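Local coordinates for protein (superoxide dismutase) (Aquifex pyrophilus, PDB 1COJ) that catalyses the dismutation of superoxide to hydrogen peroxide and molecular oxygen, using one iron ion in each subunit of a homotetramer, at residues 131-139 with 200-211; 121-130 with 142-151. All coordinates share one frame; numbering follows the deposited sequence.

Interaction 1 (131-139 with 200-211)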
ATOM      1  N   LEU A 131      18.007  -0.657  11.114  1.00  9.24           N
ATOM      2  CA  LEU A 131      19.008   0.366  11.406  1.00 10.40           C
ATOM      3  C   LEU A 131      19.997   0.164  10.271  1.00  9.24           C
ATOM      4  O   LEU A 131      20.535  -0.936  10.109  1.00 10.95           O
ATOM      5  CB  LEU A 131      19.732   0.130  12.740  1.00 10.83           C
ATOM      6  CG  LEU A 131      20.929   1.079  12.955  1.00 13.34           C
ATOM      7  CD1 LEU A 131      20.452   2.518  13.137  1.00 11.00           C
ATOM      8  CD2 LEU A 131      21.752   0.653  14.156  1.00 13.11           C
ATOM      9  N   GLY A 132      20.218   1.193   9.465  1.00  9.59           N
ATOM     10  CA  GLY A 132      21.150   1.047   8.367  1.00  8.59           C
ATOM     11  C   GLY A 132      21.830   2.341   7.985  1.00 10.69           C
ATOM     12  O   GLY A 132      21.577   3.388   8.582  1.00 11.67           O
ATOM     13  N   LEU A 133      22.729   2.258   7.012  1.00  9.95           N
ATOM     14  CA  LEU A 133      23.444   3.428   6.530  1.00 11.07           C
ATOM     15  C   LEU A 133      22.797   3.936   5.243  1.00 10.21           C
ATOM     16  O   LEU A 133      22.669   3.201   4.259  1.00  8.67           O
ATOM     17  CB  LEU A 133      24.917   3.100   6.263  1.00 13.67           C
ATOM     18  CG  LEU A 133      25.794   4.273   5.797  1.00 15.79           C
ATOM     19  CD1 LEU A 133      26.083   5.208   6.965  1.00 15.72           C
ATOM     20  CD2 LEU A 133      27.091   3.748   5.219  1.00 20.57           C
ATOM     21  N   ASP A 134      22.361   5.186   5.276  1.00 10.28           N
ATOM     22  CA  ASP A 134      21.744   5.829   4.126  1.00  9.86           C
ATOM     23  C   ASP A 134      22.901   6.318   3.247  1.00 11.30           C
ATOM     24  O   ASP A 134      23.605   7.263   3.610  1.00 12.26           O
ATOM     25  CB  ASP A 134      20.881   6.997   4.618  1.00 10.45           C
ATOM     26  CG  ASP A 134      20.444   7.937   3.498  1.00 10.26           C
ATOM     27  OD1 ASP A 134      20.233   9.128   3.794  1.00 13.53           O
ATOM     28  OD2 ASP A 134      20.305   7.500   2.338  1.00 10.97           O
ATOM     29  N   ILE A 135      23.087   5.696   2.084  1.00  9.94           N
ATOM     30  CA  ILE A 135      24.190   6.073   1.201  1.00 11.98           C
ATOM     31  C   ILE A 135      24.109   7.483   0.634  1.00 14.03           C
ATOM     32  O   ILE A 135      25.112   8.021   0.172  1.00 16.05           O
ATOM     33  CB  ILE A 135      24.376   5.085   0.029  1.00 11.63           C
ATOM     34  CG1 ILE A 135      23.128   5.061  -0.858  1.00 11.10           C
ATOM     35  CG2 ILE A 135      24.701   3.707   0.562  1.00 10.76           C
ATOM     36  CD1 ILE A 135      23.334   4.365  -2.189  1.00 14.86           C
ATOM     37  N   PHE A 136      22.927   8.088   0.678  1.00 13.20           N
ATOM     38  CA  PHE A 136      22.757   9.433   0.143  1.00 13.18           C
ATOM     39  C   PHE A 136      23.189  10.537   1.101  1.00 15.02           C
ATOM     40  O   PHE A 136      23.580  11.616   0.655  1.00 16.65           O
ATOM     41  CB  PHE A 136      21.320   9.646  -0.336  1.00 11.95           C
ATOM     42  CG  PHE A 136      20.884   8.655  -1.386  1.00 13.41           C
ATOM     43  CD1 PHE A 136      21.468   8.652  -2.653  1.00 12.71           C
ATOM     44  CD2 PHE A 136      19.911   7.704  -1.096  1.00 11.12           C
ATOM     45  CE1 PHE A 136      21.089   7.716  -3.612  1.00 13.23           C
ATOM     46  CE2 PHE A 136      19.527   6.765  -2.048  1.00 11.68           C
ATOM     47  CZ  PHE A 136      20.118   6.771  -3.308  1.00 13.20           C
ATOM     48  N   SER A 137      23.186  10.254   2.402  1.00 14.61           N
ATOM     49  CA  SER A 137      23.586  11.248   3.396  1.00 14.22           C
ATOM     50  C   SER A 137      24.782  10.787   4.231  1.00 15.09           C
ATOM     51  O   SER A 137      25.416  11.593   4.913  1.00 15.78           O
ATOM     52  CB  SER A 137      22.418  11.566   4.326  1.00 13.19           C
ATOM     53  OG  SER A 137      22.148  10.473   5.192  1.00 11.85           O
ATOM     54  N   GLY A 138      25.076   9.492   4.177  1.00 14.04           N
ATOM     55  CA  GLY A 138      26.177   8.939   4.943  1.00 15.19           C
ATOM     56  C   GLY A 138      25.852   8.858   6.423  1.00 16.07           C
ATOM     57  O   GLY A 138      26.748   8.723   7.251  1.00 18.49           O
ATOM     58  N   ARG A 139      24.565   8.907   6.753  1.00 15.75           N
ATOM     59  CA  ARG A 139      24.123   8.852   8.140  1.00 16.57           C
ATOM     60  C   ARG A 139      23.361   7.574   8.463  1.00 15.84           C
ATOM     61  O   ARG A 139      22.721   6.978   7.591  1.00 13.59           O
ATOM     62  CB  ARG A 139      23.222  10.049   8.449  1.00 21.19           C
ATOM     63  CG  ARG A 139      23.895  11.400   8.302  1.00 28.82           C
ATOM     64  CD  ARG A 139      22.863  12.516   8.200  1.00 36.48           C
ATOM     65  NE  ARG A 139      21.991  12.603   9.369  1.00 43.57           N
ATOM     66  CZ  ARG A 139      22.400  12.939  10.591  1.00 47.28           C
ATOM     67  NH1 ARG A 139      23.680  13.217  10.819  1.00 49.56           N
ATOM     68  NH2 ARG A 139      21.522  13.027  11.581  1.00 48.95           N
ATOM     69  N   ALA A 200      29.903  -1.397   5.054  1.00 13.17           N
ATOM     70  CA  ALA A 200      29.009  -0.289   4.735  1.00 15.15           C
ATOM     71  C   ALA A 200      29.782   1.028   4.627  1.00 15.77           C
ATOM     72  O   ALA A 200      29.597   1.790   3.677  1.00 15.91           O
ATOM     73  CB  ALA A 200      27.901  -0.184   5.781  1.00 14.61           C
ATOM     74  N   MET A 201      30.670   1.270   5.587  1.00 16.39           N
ATOM     75  CA  MET A 201      31.475   2.486   5.598  1.00 18.01           C
ATOM     76  C   MET A 201      32.465   2.540   4.434  1.00 18.69           C
ATOM     77  O   MET A 201      32.668   3.601   3.836  1.00 17.76           O
ATOM     78  CB  MET A 201      32.206   2.653   6.929  1.00 18.94           C
ATOM     79  CG  MET A 201      31.287   2.995   8.096  1.00 21.18           C
ATOM     80  SD  MET A 201      30.220   4.436   7.788  1.00 25.33           S
ATOM     81  CE  MET A 201      31.408   5.741   7.741  1.00 26.43           C
ATOM     82  N   LYS A 202      33.071   1.394   4.129  1.00 18.94           N
ATOM     83  CA  LYS A 202      34.005   1.331   3.004  1.00 19.09           C
ATOM     84  C   LYS A 202      33.250   1.623   1.717  1.00 18.12           C
ATOM     85  O   LYS A 202      33.722   2.393   0.877  1.00 17.65           O
ATOM     86  CB  LYS A 202      34.655  -0.045   2.904  1.00 21.89           C
ATOM     87  CG  LYS A 202      36.040  -0.098   3.527  1.00 31.04           C
ATOM     88  CD  LYS A 202      36.479  -1.493   3.881  1.00 38.13           C
ATOM     89  CE  LYS A 202      37.819  -1.475   4.592  1.00 42.42           C
ATOM     90  NZ  LYS A 202      37.838  -2.408   5.732  1.00 46.39           N
ATOM     91  N   ALA A 203      32.042   1.075   1.604  1.00 17.76           N
ATOM     92  CA  ALA A 203      31.193   1.301   0.436  1.00 17.67           C
ATOM     93  C   ALA A 203      30.801   2.773   0.329  1.00 17.48           C
ATOM     94  O   ALA A 203      30.805   3.343  -0.766  1.00 19.02           O
ATOM     95  CB  ALA A 203      29.949   0.433   0.504  1.00 17.12           C
ATOM     96  N   TYR A 204      30.475   3.389   1.464  1.00 16.24           N
ATOM     97  CA  TYR A 204      30.088   4.790   1.477  1.00 16.84           C
ATOM     98  C   TYR A 204      31.204   5.708   0.977  1.00 18.79           C
ATOM     99  O   TYR A 204      30.943   6.738   0.350  1.00 18.39           O
ATOM    100  CB  TYR A 204      29.634   5.236   2.868  1.00 15.48           C
ATOM    101  CG  TYR A 204      29.300   6.705   2.899  1.00 17.11           C
ATOM    102  CD1 TYR A 204      28.266   7.215   2.113  1.00 17.82           C
ATOM    103  CD2 TYR A 204      30.063   7.599   3.647  1.00 17.66           C
ATOM    104  CE1 TYR A 204      28.003   8.582   2.065  1.00 18.73           C
ATOM    105  CE2 TYR A 204      29.806   8.968   3.610  1.00 18.14           C
ATOM    106  CZ  TYR A 204      28.775   9.453   2.816  1.00 18.68           C
ATOM    107  OH  TYR A 204      28.506  10.802   2.786  1.00 20.93           O
ATOM    108  N   GLU A 205      32.449   5.318   1.244  1.00 21.26           N
ATOM    109  CA  GLU A 205      33.588   6.128   0.814  1.00 23.15           C
ATOM    110  C   GLU A 205      33.615   6.226  -0.714  1.00 20.66           C
ATOM    111  O   GLU A 205      33.984   7.264  -1.268  1.00 20.14           O
ATOM    112  CB  GLU A 205      34.903   5.513   1.299  1.00 29.38           C
ATOM    113  CG  GLU A 205      35.069   5.489   2.800  1.00 41.62           C
ATOM    114  CD  GLU A 205      35.175   6.900   3.388  1.00 48.82           C
ATOM    115  OE1 GLU A 205      35.829   7.777   2.735  1.00 52.24           O
ATOM    116  OE2 GLU A 205      34.616   7.115   4.503  1.00 53.51           O
ATOM    117  N   ALA A 206      33.199   5.165  -1.404  1.00 18.27           N
ATOM    118  CA  ALA A 206      33.163   5.142  -2.869  1.00 18.83           C
ATOM    119  C   ALA A 206      31.895   5.823  -3.391  1.00 19.42           C
ATOM    120  O   ALA A 206      31.856   6.300  -4.524  1.00 19.84           O
ATOM    121  CB  ALA A 206      33.220   3.705  -3.373  1.00 17.71           C
ATOM    122  N   LEU A 207      30.873   5.881  -2.541  1.00 19.28           N
ATOM    123  CA  LEU A 207      29.576   6.465  -2.870  1.00 19.60           C
ATOM    124  C   LEU A 207      29.357   7.917  -2.448  1.00 20.06           C
ATOM    125  O   LEU A 207      28.343   8.514  -2.816  1.00 19.66           O
ATOM    126  CB  LEU A 207      28.470   5.607  -2.248  1.00 18.84           C
ATOM    127  CG  LEU A 207      27.558   4.713  -3.092  1.00 21.04           C
ATOM    128  CD1 LEU A 207      28.226   4.258  -4.369  1.00 19.92           C
ATOM    129  CD2 LEU A 207      27.134   3.528  -2.243  1.00 18.17           C
ATOM    130  N   LYS A 208      30.255   8.491  -1.651  1.00 21.63           N
ATOM    131  CA  LYS A 208      30.043   9.868  -1.218  1.00 24.64           C
ATOM    132  C   LYS A 208      29.925  10.823  -2.393  1.00 24.00           C
ATOM    133  O   LYS A 208      30.596  10.660  -3.412  1.00 23.26           O
ATOM    134  CB  LYS A 208      31.101  10.342  -0.218  1.00 28.80           C
ATOM    135  CG  LYS A 208      32.497  10.542  -0.744  1.00 35.43           C
ATOM    136  CD  LYS A 208      33.337  11.119   0.376  1.00 42.58           C
ATOM    137  CE  LYS A 208      34.816  10.969   0.114  1.00 47.00           C
ATOM    138  NZ  LYS A 208      35.563  10.994   1.403  1.00 51.87           N
ATOM    139  N   ASP A 209      29.032  11.798  -2.248  1.00 25.47           N
ATOM    140  CA  ASP A 209      28.766  12.790  -3.287  1.00 25.69           C
ATOM    141  C   ASP A 209      28.149  12.121  -4.514  1.00 22.25           C
ATOM    142  O   ASP A 209      28.427  12.506  -5.651  1.00 20.52           O
ATOM    143  CB  ASP A 209      30.045  13.548  -3.678  1.00 32.32           C
ATOM    144  CG  ASP A 209      30.596  14.395  -2.544  1.00 38.52           C
ATOM    145  OD1 ASP A 209      31.789  14.230  -2.206  1.00 43.17           O
ATOM    146  OD2 ASP A 209      29.839  15.227  -1.997  1.00 39.89           O
ATOM    147  N   PHE A 210      27.307  11.119  -4.271  1.00 19.32           N
ATOM    148  CA  PHE A 210      26.637  10.383  -5.343  1.00 18.37           C
ATOM    149  C   PHE A 210      25.780  11.360  -6.146  1.00 17.71           C
ATOM    150  O   PHE A 210      25.743  11.316  -7.378  1.00 16.81           O
ATOM    151  CB  PHE A 210      25.772   9.269  -4.750  1.00 15.96           C
ATOM    152  CG  PHE A 210      25.334   8.247  -5.751  1.00 14.58           C
ATOM    153  CD1 PHE A 210      26.224   7.293  -6.219  1.00 14.30           C
ATOM    154  CD2 PHE A 210      24.028   8.236  -6.225  1.00 14.75           C
ATOM    155  CE1 PHE A 210      25.822   6.342  -7.150  1.00 16.47           C
ATOM    156  CE2 PHE A 210      23.617   7.291  -7.155  1.00 11.67           C
ATOM    157  CZ  PHE A 210      24.513   6.343  -7.618  1.00 13.49           C
ATOM    158  N   ILE A 211      25.054  12.212  -5.431  1.00 18.42           N
ATOM    159  CA  ILE A 211      24.234  13.235  -6.063  1.00 21.89           C
ATOM    160  C   ILE A 211      25.068  14.507  -5.902  1.00 25.35           C
ATOM    161  O   ILE A 211      25.475  14.848  -4.789  1.00 24.96           O
ATOM    162  CB  ILE A 211      22.878  13.423  -5.345  1.00 19.74           C
ATOM    163  CG1 ILE A 211      22.117  12.099  -5.288  1.00 18.22           C
ATOM    164  CG2 ILE A 211      22.043  14.472  -6.077  1.00 20.58           C
ATOM    165  CD1 ILE A 211      20.857  12.157  -4.455  1.00 18.02           C
TER
HETATM  166  O   HOH W   1      26.346   9.968  -1.337  1.00 16.92           O
HETATM  167  O   HOH W   2      24.815  11.867  -2.522  1.00 32.23           O
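Gly-138 lies over one face of the Tyr-204 ring in a CH-pi contact, its CA 3.6 Å from the ring centroid and displaced toward the rim. With CG anti to the backbone N (chi1 177°), Tyr-204 projects its ring from the helix into the turn 135-138, and Ile-135 O meets the ring edge in plane, 3.5 Å from CE1. Asp-134 holds the turn: its O accepts from the N atoms of Ser-137 and Gly-138, and its OD2 closes an Asx turn with Phe-136 N.

Apolar contacts flank the tyrosine. Leu-133 puts CD2 3.8 Å from Tyr-204 CB, beside Ala-200 and Met-201, and Ile-135 CG2 packs 3.7 Å from Leu-207 CD2. Phe-136 and Phe-210 lie side by side, with Phe-210 CD2 at the edge of the Phe-136 ring, 4.0 Å from CE1.

Water 1 donates to Ile-135 O (2.8 Å) and Leu-207 O, bridging turn and helix end. A serine in place of Tyr-204 would probably open a gap against Gly-138 CA and leave Ile-135 O without the ring edge it meets.

Helix 190-207 packs on strand 128-134, Ile-157 of strand 157-163 touches Ile-135 and Ala-200, and Phe-136 meets Tyr-75 of the second subunit.

Interaction 2 (121-130 with 142-151)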
ATOM      1  N   ALA A 121      10.580   1.966  16.689  1.00 10.02           N
ATOM      2  CA  ALA A 121      10.284   1.629  15.299  1.00  9.26           C
ATOM      3  C   ALA A 121       9.710   0.218  15.212  1.00  9.72           C
ATOM      4  O   ALA A 121       8.781  -0.032  14.445  1.00  7.68           O
ATOM      5  CB  ALA A 121      11.540   1.753  14.431  1.00  7.08           C
ATOM      6  N   ALA A 122      10.245  -0.693  16.022  1.00  9.85           N
ATOM      7  CA  ALA A 122       9.773  -2.075  16.040  1.00  8.98           C
ATOM      8  C   ALA A 122       8.331  -2.157  16.542  1.00  9.78           C
ATOM      9  O   ALA A 122       7.566  -3.028  16.127  1.00 10.28           O
ATOM     10  CB  ALA A 122      10.688  -2.937  16.902  1.00  9.46           C
ATOM     11  N   MET A 123       7.969  -1.254  17.445  1.00  9.57           N
ATOM     12  CA  MET A 123       6.613  -1.218  17.984  1.00 10.74           C
ATOM     13  C   MET A 123       5.651  -0.471  17.057  1.00 10.33           C
ATOM     14  O   MET A 123       4.455  -0.750  17.042  1.00 11.46           O
ATOM     15  CB  MET A 123       6.601  -0.551  19.364  1.00 11.21           C
ATOM     16  CG  MET A 123       7.146  -1.416  20.501  1.00 14.13           C
ATOM     17  SD  MET A 123       6.202  -2.941  20.739  1.00 18.31           S
ATOM     18  CE  MET A 123       4.698  -2.322  21.400  1.00 16.77           C
ATOM     19  N   ALA A 124       6.183   0.480  16.292  1.00  9.02           N
ATOM     20  CA  ALA A 124       5.376   1.297  15.388  1.00  7.21           C
ATOM     21  C   ALA A 124       5.133   0.707  14.005  1.00  7.82           C
ATOM     22  O   ALA A 124       4.191   1.119  13.321  1.00  9.17           O
ATOM     23  CB  ALA A 124       6.000   2.691  15.251  1.00  7.00           C
ATOM     24  N   PHE A 125       5.970  -0.239  13.585  1.00  7.56           N
ATOM     25  CA  PHE A 125       5.820  -0.833  12.263  1.00  7.04           C
ATOM     26  C   PHE A 125       5.308  -2.255  12.164  1.00  7.45           C
ATOM     27  O   PHE A 125       5.600  -3.109  12.996  1.00  8.88           O
ATOM     28  CB  PHE A 125       7.069  -0.594  11.423  1.00  6.25           C
ATOM     29  CG  PHE A 125       7.203   0.831  11.003  1.00  6.79           C
ATOM     30  CD1 PHE A 125       6.650   1.272   9.802  1.00  7.06           C
ATOM     31  CD2 PHE A 125       7.781   1.760  11.860  1.00  6.75           C
ATOM     32  CE1 PHE A 125       6.665   2.622   9.470  1.00  8.14           C
ATOM     33  CE2 PHE A 125       7.803   3.105  11.543  1.00  9.57           C
ATOM     34  CZ  PHE A 125       7.243   3.540  10.345  1.00 10.63           C
ATOM     35  N   ARG A 126       4.527  -2.485  11.117  1.00  6.63           N
ATOM     36  CA  ARG A 126       3.869  -3.757  10.879  1.00  7.21           C
ATOM     37  C   ARG A 126       4.680  -4.846  10.193  1.00  7.23           C
ATOM     38  O   ARG A 126       4.216  -5.986  10.105  1.00  9.78           O
ATOM     39  CB  ARG A 126       2.573  -3.496  10.110  1.00  5.56           C
ATOM     40  CG  ARG A 126       1.702  -2.442  10.788  1.00  6.91           C
ATOM     41  CD  ARG A 126       0.590  -1.907   9.894  1.00  7.76           C
ATOM     42  NE  ARG A 126      -0.106  -0.805  10.558  1.00  8.63           N
ATOM     43  CZ  ARG A 126      -0.999  -0.006   9.978  1.00  8.50           C
ATOM     44  NH1 ARG A 126      -1.327  -0.167   8.704  1.00  6.31           N
ATOM     45  NH2 ARG A 126      -1.557   0.971  10.678  1.00  6.98           N
ATOM     46  N   GLY A 127       5.876  -4.507   9.723  1.00  7.57           N
ATOM     47  CA  GLY A 127       6.701  -5.487   9.041  1.00  7.68           C
ATOM     48  C   GLY A 127       8.118  -5.678   9.550  1.00  8.10           C
ATOM     49  O   GLY A 127       8.504  -6.797   9.906  1.00  8.11           O
ATOM     50  N   TRP A 128       8.908  -4.607   9.541  1.00  9.22           N
ATOM     51  CA  TRP A 128      10.307  -4.661   9.978  1.00  9.07           C
ATOM     52  C   TRP A 128      10.768  -3.321  10.542  1.00  8.29           C
ATOM     53  O   TRP A 128      10.161  -2.284  10.280  1.00  9.34           O
ATOM     54  CB  TRP A 128      11.236  -4.977   8.787  1.00  7.78           C
ATOM     55  CG  TRP A 128      10.947  -6.248   8.042  1.00  8.49           C
ATOM     56  CD1 TRP A 128       9.996  -6.435   7.084  1.00  9.16           C
ATOM     57  CD2 TRP A 128      11.618  -7.507   8.190  1.00  8.52           C
ATOM     58  NE1 TRP A 128      10.028  -7.727   6.634  1.00  8.90           N
ATOM     59  CE2 TRP A 128      11.020  -8.410   7.295  1.00  8.29           C
ATOM     60  CE3 TRP A 128      12.673  -7.954   8.997  1.00  8.57           C
ATOM     61  CZ2 TRP A 128      11.437  -9.744   7.169  1.00  9.01           C
ATOM     62  CZ3 TRP A 128      13.094  -9.283   8.877  1.00  7.44           C
ATOM     63  CH2 TRP A 128      12.475 -10.158   7.970  1.00  8.29           C
ATOM     64  N   ALA A 129      11.860  -3.355  11.292  1.00  6.42           N
ATOM     65  CA  ALA A 129      12.483  -2.159  11.847  1.00  9.13           C
ATOM     66  C   ALA A 129      13.951  -2.357  11.480  1.00 11.28           C
ATOM     67  O   ALA A 129      14.550  -3.384  11.820  1.00 13.86           O
ATOM     68  CB  ALA A 129      12.306  -2.094  13.353  1.00  8.12           C
ATOM     69  N   ILE A 130      14.513  -1.411  10.734  1.00 10.90           N
ATOM     70  CA  ILE A 130      15.895  -1.517  10.284  1.00 10.25           C
ATOM     71  C   ILE A 130      16.796  -0.345  10.658  1.00 11.12           C
ATOM     72  O   ILE A 130      16.375   0.811  10.602  1.00  9.93           O
ATOM     73  CB  ILE A 130      15.944  -1.662   8.738  1.00 10.61           C
ATOM     74  CG1 ILE A 130      15.172  -2.906   8.293  1.00 12.26           C
ATOM     75  CG2 ILE A 130      17.387  -1.754   8.250  1.00 10.51           C
ATOM     76  CD1 ILE A 130      15.069  -3.075   6.787  1.00 14.50           C
ATOM     77  N   VAL A 142      16.983   4.968  11.028  1.00 10.23           N
ATOM     78  CA  VAL A 142      16.092   3.888  11.402  1.00  9.15           C
ATOM     79  C   VAL A 142      14.989   3.919  10.352  1.00  9.53           C
ATOM     80  O   VAL A 142      14.345   4.947  10.150  1.00  9.85           O
ATOM     81  CB  VAL A 142      15.504   4.099  12.805  1.00  9.17           C
ATOM     82  CG1 VAL A 142      14.486   3.019  13.102  1.00 11.07           C
ATOM     83  CG2 VAL A 142      16.611   4.075  13.842  1.00  9.80           C
ATOM     84  N   ASN A 143      14.812   2.806   9.654  1.00  7.51           N
ATOM     85  CA  ASN A 143      13.817   2.679   8.596  1.00  8.13           C
ATOM     86  C   ASN A 143      12.785   1.615   8.983  1.00  8.28           C
ATOM     87  O   ASN A 143      13.126   0.447   9.176  1.00 10.04           O
ATOM     88  CB  ASN A 143      14.539   2.286   7.295  1.00  6.71           C
ATOM     89  CG  ASN A 143      13.606   2.139   6.088  1.00  8.57           C
ATOM     90  OD1 ASN A 143      13.986   1.515   5.096  1.00 11.98           O
ATOM     91  ND2 ASN A 143      12.420   2.745   6.138  1.00  9.66           N
ATOM     92  N   GLY A 144      11.536   2.026   9.154  1.00  7.19           N
ATOM     93  CA  GLY A 144      10.492   1.077   9.495  1.00  7.34           C
ATOM     94  C   GLY A 144       9.743   0.672   8.238  1.00  8.59           C
ATOM     95  O   GLY A 144       9.494   1.510   7.366  1.00  9.06           O
ATOM     96  N   LEU A 145       9.382  -0.601   8.133  1.00  6.97           N
ATOM     97  CA  LEU A 145       8.660  -1.102   6.970  1.00  7.59           C
ATOM     98  C   LEU A 145       7.344  -1.730   7.417  1.00  8.47           C
ATOM     99  O   LEU A 145       7.276  -2.348   8.486  1.00  7.54           O
ATOM    100  CB  LEU A 145       9.474  -2.180   6.242  1.00  7.33           C
ATOM    101  CG  LEU A 145      10.976  -2.035   5.987  1.00 10.36           C
ATOM    102  CD1 LEU A 145      11.433  -3.188   5.112  1.00  6.56           C
ATOM    103  CD2 LEU A 145      11.300  -0.730   5.321  1.00 11.76           C
ATOM    104  N   ASP A 146       6.298  -1.575   6.610  1.00  7.53           N
ATOM    105  CA  ASP A 146       5.011  -2.179   6.941  1.00  8.51           C
ATOM    106  C   ASP A 146       4.855  -3.567   6.323  1.00  8.51           C
ATOM    107  O   ASP A 146       3.907  -4.293   6.631  1.00  9.09           O
ATOM    108  CB  ASP A 146       3.848  -1.273   6.536  1.00  8.35           C
ATOM    109  CG  ASP A 146       3.343  -0.426   7.688  1.00  7.11           C
ATOM    110  OD1 ASP A 146       2.374   0.324   7.487  1.00  8.01           O
ATOM    111  OD2 ASP A 146       3.907  -0.515   8.801  1.00  6.76           O
ATOM    112  N   ALA A 147       5.803  -3.927   5.461  1.00  8.16           N
ATOM    113  CA  ALA A 147       5.831  -5.223   4.782  1.00  7.68           C
ATOM    114  C   ALA A 147       7.231  -5.370   4.190  1.00  7.19           C
ATOM    115  O   ALA A 147       8.025  -4.436   4.249  1.00  7.79           O
ATOM    116  CB  ALA A 147       4.769  -5.282   3.680  1.00  8.50           C
ATOM    117  N   HIS A 148       7.542  -6.525   3.610  1.00  6.69           N
ATOM    118  CA  HIS A 148       8.868  -6.743   3.029  1.00  7.41           C
ATOM    119  C   HIS A 148       9.231  -5.689   1.986  1.00  7.70           C
ATOM    120  O   HIS A 148      10.391  -5.295   1.878  1.00  7.33           O
ATOM    121  CB  HIS A 148       8.959  -8.119   2.353  1.00  8.12           C
ATOM    122  CG  HIS A 148       8.556  -9.265   3.227  1.00 10.72           C
ATOM    123  ND1 HIS A 148       8.967  -9.396   4.533  1.00 10.67           N
ATOM    124  CD2 HIS A 148       7.788 -10.356   2.966  1.00  9.96           C
ATOM    125  CE1 HIS A 148       8.471 -10.509   5.047  1.00  9.93           C
ATOM    126  NE2 HIS A 148       7.751 -11.108   4.113  1.00 10.39           N
ATOM    127  N   ASN A 149       8.227  -5.221   1.246  1.00  8.62           N
ATOM    128  CA  ASN A 149       8.430  -4.252   0.167  1.00  8.66           C
ATOM    129  C   ASN A 149       7.642  -2.944   0.286  1.00  9.60           C
ATOM    130  O   ASN A 149       7.306  -2.317  -0.725  1.00  8.55           O
ATOM    131  CB  ASN A 149       8.112  -4.921  -1.181  1.00  7.43           C
ATOM    132  CG  ASN A 149       6.649  -5.397  -1.294  1.00  9.54           C
ATOM    133  OD1 ASN A 149       6.211  -5.816  -2.360  1.00  9.32           O
ATOM    134  ND2 ASN A 149       5.899  -5.313  -0.210  1.00  8.68           N
ATOM    135  N   VAL A 150       7.353  -2.517   1.510  1.00  7.96           N
ATOM    136  CA  VAL A 150       6.603  -1.280   1.705  1.00  8.67           C
ATOM    137  C   VAL A 150       7.310  -0.360   2.695  1.00  8.18           C
ATOM    138  O   VAL A 150       7.442  -0.696   3.874  1.00  6.84           O
ATOM    139  CB  VAL A 150       5.147  -1.552   2.175  1.00  8.26           C
ATOM    140  CG1 VAL A 150       4.428  -0.245   2.470  1.00  7.96           C
ATOM    141  CG2 VAL A 150       4.389  -2.327   1.108  1.00  7.44           C
ATOM    142  N   TYR A 151       7.738   0.800   2.190  1.00  6.88           N
ATOM    143  CA  TYR A 151       8.442   1.865   2.929  1.00  8.29           C
ATOM    144  C   TYR A 151       9.966   1.724   2.987  1.00  7.76           C
ATOM    145  O   TYR A 151      10.645   2.486   3.685  1.00  7.72           O
ATOM    146  CB  TYR A 151       7.855   2.084   4.335  1.00  7.58           C
ATOM    147  CG  TYR A 151       6.372   2.422   4.346  1.00  8.35           C
ATOM    148  CD1 TYR A 151       5.565   2.078   5.435  1.00  8.98           C
ATOM    149  CD2 TYR A 151       5.768   3.058   3.256  1.00  7.62           C
ATOM    150  CE1 TYR A 151       4.191   2.355   5.434  1.00  8.09           C
ATOM    151  CE2 TYR A 151       4.403   3.342   3.242  1.00  8.32           C
ATOM    152  CZ  TYR A 151       3.616   2.984   4.330  1.00 10.88           C
ATOM    153  OH  TYR A 151       2.254   3.213   4.297  1.00 13.15           O
TER
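Trp-128 and Leu-145 pair across an antiparallel beta hairpin, where a classic beta bulge sets both Gly-127 and Trp-128 opposite Leu-145. Leu-145 N gives Trp-128 O a nearly straight bond of 2.8 Å, and Leu-145 O takes Trp-128 N plus a weak bond from Gly-127 N. Ile-130 and Asn-143 form the next hydrogen-bonded pair. On the face carrying Trp-128, Leu-145 CD1 touches both Trp-128 CD1 (4.1 Å) and Ile-130 CD1 (4.0 Å).

On the other face of the hairpin, the Phe-125 ring covers Gly-144, whose bare CA sits over the ring centre, 3.6 Å from the centroid. A chi1 of -71°, with CG anti to the carbonyl carbon, swings the ring there; Phe-125 CB lies 3.4 Å from Leu-145 O. Asp-146 OD2 accepts from Arg-126 N at 3.1 Å, on the anti side of the carboxylate. Arg-126, extended from CG to NE, runs past this carboxylate with the two planar groups only 9° apart, but the charge contact is long; Gln-59 and Arg-65 of the second subunit are the stronger partners of Arg-126 and Asp-146, respectively.

The indole reaches the metal site, where Trp-128 meets iron ligand His-81 edge to face. With CG beside the backbone N (chi1 -57°), the indole is held in its rotation by the 2.9 Å bond from Trp-128 NE1 to His-148 ND1, which lies close to both ring planes.

In the fold
From the N-terminal side, the chain leaves helix 111-124 and enters strand 128-134, so residues 121-130 of interaction 2 come first and run straight into residues 131-139 of interaction 1. The chain then turns back along strand 139-145, and residues 142-151 close the hairpin. Interaction 1 closes much later, when helix 190-207 returns after strand 157-163 and two further helices. The segments alternate, so the contacts cross. Their centres lie about 21 Å apart, yet Leu-131 CD1 touches Val-142 CG2. Interaction 2 ties the hairpin strands to each other and to the end of helix 111-124, beside the iron site; interaction 1 ties the far end of strand 128-134 to helix 190-207; both touch the second subunit.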